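Local coordinates for aminoglycoside 6-N-acetyltransferase type Ib11 (Salmonella typhimurium, PDB 2QIR), which probably transfers an acetyl group from acetyl-CoA to the 6'-amino group of kanamycin-type aminoglycosides, conferring antibiotic resistance, at residues Gly103-Leu108 with Gln140-Pro145. The protein carries 2 engineered substitutions. Residues are numbered along the deposited sequence; the frame is centred on the assembly and turned at random.
Sequences GIDQLL and QTDPSP. Engineered in segment 103-108: Gln106 (natural residue Leu), Leu107 (natural residue Ser). With 9CS ((1R,2S,3S,4R,6S)-4,6-diamino-3-[(3-amino-3-deoxy-alpha-D-glucopyranosyl)oxy]-2-hydroxycyclohexyl 2,6-diamino-2,6-dideoxy-alpha-D-glucopyranoside), chain C.
The carboxylates of Asp105 and Asp142 meet beside a bound aminoglycoside, OD1 to OD1 3.5 Å apart, their planes turned by about 60°. Ring oxygen O5 of the drug stands over one face of the Asp105 group, 3.4 Å from CG, and both amines that Asp105 OD1 accepts are tilted out of the plane toward that same face; water 2 lies off the opposite side, 3.2 Å from Asp105 OD1. One of the amines, N1, at 2.7 Å from Asp105 OD1, belongs to the 6-amino group of the diamino sugar, probably the one to be acetylated. The other, N2 of the central cyclohexane ring, is shared: it comes at the oxygen-bearing edge of Asp142, donating to OD1 and weakly to OD2, while water 1 donates to Asp142 OD1 from above the carboxylate plane. Asp142 presents this pair because its CG is turned between its own backbone N and carbonyl carbon (chi1 66°). A protonated amine there would probably offset the closeness of the two acids.

Behind the acids lies the crossover of a GNAT fold, in which strand 101-108, helix 118-131 and strand 138-141 form a beta-alpha-beta unit with the two strands parallel. Pairing here is brief. Ile104 N donates to Gln140 O at 3.0 Å, and the CA of Gly103 leans on the same oxygen in a CH...O contact. Beyond this the chains part, and water takes over: water 1 also donates to Ile104 O, while water 2 accepts from Asp142 N. Further along strand 101-108, the backbone N of Leu108 hydrogen-bonds to coenzyme A.

On the helix side of the sheet, Ile104 and Thr141 run side by side, Ile104 CG1 against Thr141 CG2 at 3.4 Å, with Tyr154 touching both. From the other side Gln140 lays its CG 3.6 Å from the Gly103 CA, its extended chain carrying OE1 to the hydroxyl of Tyr83.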
loop_
_atom_site.group_PDB
_atom_site.type_symbol
_atom_site.label_atom_id
_atom_site.label_comp_id
_atom_site.label_asym_id
_atom_site.label_seq_id
_atom_site.Cartn_x
_atom_site.Cartn_y
_atom_site.Cartn_z
ATOM N N GLY A 103 5.098 3.282 -5.096
ATOM C CA GLY A 103 4.110 3.703 -4.134
ATOM C C GLY A 103 3.539 2.516 -3.398
ATOM O O GLY A 103 3.594 1.380 -3.885
ATOM N N ILE A 104 2.988 2.770 -2.218
ATOM C CA ILE A 104 2.327 1.701 -1.478
ATOM C C ILE A 104 0.949 2.070 -0.992
ATOM O O ILE A 104 0.657 3.249 -0.772
ATOM C CB ILE A 104 3.199 1.141 -0.322
ATOM C CG1 ILE A 104 3.358 2.171 0.802
ATOM C CG2 ILE A 104 4.530 0.639 -0.872
ATOM C CD1 ILE A 104 4.099 1.664 2.027
ATOM N N ASP A 105 0.099 1.053 -0.868
ATOM C CA ASP A 105 -1.204 1.161 -0.184
ATOM C C ASP A 105 -1.405 -0.108 0.638
ATOM O O ASP A 105 -0.850 -1.159 0.294
ATOM C CB ASP A 105 -2.368 1.312 -1.172
ATOM C CG ASP A 105 -2.202 2.495 -2.099
ATOM O OD1 ASP A 105 -2.427 3.643 -1.637
ATOM O OD2 ASP A 105 -1.847 2.271 -3.288
ATOM N N GLN A 106 -2.189 -0.021 1.710
ATOM C CA GLN A 106 -2.445 -1.200 2.537
ATOM C C GLN A 106 -3.613 -1.067 3.517
ATOM O O GLN A 106 -4.087 0.029 3.822
ATOM C CB GLN A 106 -1.168 -1.656 3.265
ATOM C CG GLN A 106 -0.752 -0.830 4.470
ATOM C CD GLN A 106 -0.416 0.618 4.133
ATOM O OE1 GLN A 106 -0.882 1.548 4.819
ATOM N NE2 GLN A 106 0.395 0.826 3.078
ATOM N N LEU A 107 -4.054 -2.212 4.013
ATOM C CA LEU A 107 -5.162 -2.274 4.931
ATOM C C LEU A 107 -4.971 -3.464 5.869
ATOM O O LEU A 107 -4.327 -4.465 5.509
ATOM C CB LEU A 107 -6.487 -2.387 4.165
ATOM C CG LEU A 107 -6.746 -3.660 3.323
ATOM C CD1 LEU A 107 -7.449 -4.762 4.134
ATOM C CD2 LEU A 107 -7.556 -3.322 2.080
ATOM N N LEU A 108 -5.528 -3.338 7.064
ATOM C CA LEU A 108 -5.593 -4.425 8.017
ATOM C C LEU A 108 -7.016 -4.980 7.993
ATOM O O LEU A 108 -7.982 -4.218 8.023
ATOM C CB LEU A 108 -5.228 -3.922 9.415
ATOM C CG LEU A 108 -3.765 -3.569 9.716
ATOM C CD1 LEU A 108 -3.654 -2.968 11.129
ATOM C CD2 LEU A 108 -2.851 -4.789 9.567
ATOM N N GLN A 140 6.868 6.077 -2.035
ATOM C CA GLN A 140 5.875 7.121 -1.755
ATOM C C GLN A 140 4.592 6.514 -1.217
ATOM O O GLN A 140 4.334 5.312 -1.368
ATOM C CB GLN A 140 5.572 7.953 -3.002
ATOM C CG GLN A 140 4.922 7.161 -4.116
ATOM C CD GLN A 140 4.529 8.003 -5.314
ATOM O OE1 GLN A 140 3.455 7.816 -5.886
ATOM N NE2 GLN A 140 5.395 8.921 -5.705
ATOM N N THR A 141 3.818 7.354 -0.548
ATOM C CA THR A 141 2.456 7.033 -0.145
ATOM C C THR A 141 1.650 8.319 -0.266
ATOM O O THR A 141 2.203 9.428 -0.197
ATOM C CB THR A 141 2.347 6.498 1.309
ATOM O OG1 THR A 141 2.593 7.556 2.239
ATOM C CG2 THR A 141 3.358 5.437 1.580
ATOM N N ASP A 142 0.340 8.156 -0.417
ATOM C CA ASP A 142 -0.574 9.266 -0.653
ATOM C C ASP A 142 -1.873 9.124 0.164
ATOM O O ASP A 142 -2.951 9.048 -0.413
ATOM C CB ASP A 142 -0.901 9.335 -2.152
ATOM C CG ASP A 142 -1.697 8.120 -2.637
ATOM O OD1 ASP A 142 -1.556 7.019 -2.063
ATOM O OD2 ASP A 142 -2.483 8.265 -3.591
ATOM N N PRO A 143 -1.776 9.084 1.504
ATOM C CA PRO A 143 -2.999 9.074 2.294
ATOM C C PRO A 143 -3.780 10.373 2.086
ATOM O O PRO A 143 -3.189 11.420 1.789
ATOM C CB PRO A 143 -2.477 9.001 3.732
ATOM C CG PRO A 143 -1.090 9.600 3.651
ATOM C CD PRO A 143 -0.576 9.089 2.363
ATOM N N SER A 144 -5.099 10.295 2.198
ATOM C CA SER A 144 -5.944 11.480 2.136
ATOM C C SER A 144 -5.735 12.318 3.410
ATOM O O SER A 144 -5.404 11.766 4.468
ATOM C CB SER A 144 -7.411 11.069 1.999
ATOM O OG SER A 144 -7.986 10.800 3.266
ATOM N N PRO A 145 -5.915 13.650 3.315
ATOM C CA PRO A 145 -5.689 14.542 4.472
ATOM C C PRO A 145 -6.515 14.203 5.721
ATOM O O PRO A 145 -6.062 14.445 6.843
ATOM C CB PRO A 145 -6.088 15.923 3.943
ATOM C CG PRO A 145 -6.113 15.804 2.440
ATOM C CD PRO A 145 -6.319 14.384 2.097
HETATM C C1 9CS C . -6.063 2.662 -3.678
HETATM C C2 9CS C . -7.599 2.501 -3.648
HETATM C C3 9CS C . -8.237 3.652 -2.840
HETATM C C4 9CS C . -7.656 3.707 -1.419
HETATM C C5 9CS C . -6.123 3.708 -1.492
HETATM C C6 9CS C . -5.630 3.515 -0.071
HETATM C C7 9CS C . -2.507 4.865 -7.054
HETATM C C8 9CS C . -3.154 3.475 -7.221
HETATM C C9 9CS C . -4.469 3.357 -6.409
HETATM C C10 9CS C . -4.320 3.834 -4.946
HETATM C C11 9CS C . -3.587 5.191 -4.836
HETATM C C12 9CS C . -2.249 5.182 -5.582
HETATM C C13 9CS C . -3.202 2.101 -9.188
HETATM C C14 9CS C . -2.669 2.360 -10.606
HETATM C C15 9CS C . -3.722 3.088 -11.447
HETATM C C16 9CS C . -5.065 2.328 -11.473
HETATM C C17 9CS C . -5.482 1.821 -10.063
HETATM C C18 9CS C . -6.595 0.756 -10.135
HETATM N N1 9CS C . -4.359 4.220 0.094
HETATM N N2 9CS C . -3.320 5.515 -3.431
HETATM N N3 9CS C . -1.271 4.993 -7.829
HETATM N N4 9CS C . -3.239 3.244 -12.824
HETATM O O5 9CS C . -5.596 2.631 -2.327
HETATM O O7 9CS C . -9.649 3.504 -2.794
HETATM O O8 9CS C . -8.097 4.882 -0.735
HETATM O O9 9CS C . -5.636 3.911 -4.342
HETATM O O10 9CS C . -4.938 2.004 -6.422
HETATM O O11 9CS C . -3.515 3.382 -8.584
HETATM O O12 9CS C . -4.377 1.229 -9.266
HETATM O O13 9CS C . -1.462 3.127 -10.526
HETATM O O14 9CS C . -6.085 3.170 -12.056
HETATM O O15 9CS C . -7.476 0.958 -9.026
HETATM N N6 9CS C . -8.141 2.473 -4.979
HETATM O O HOH W 1 0.583 5.477 -2.647
HETATM O O HOH W 2 -1.022 5.425 0.668
#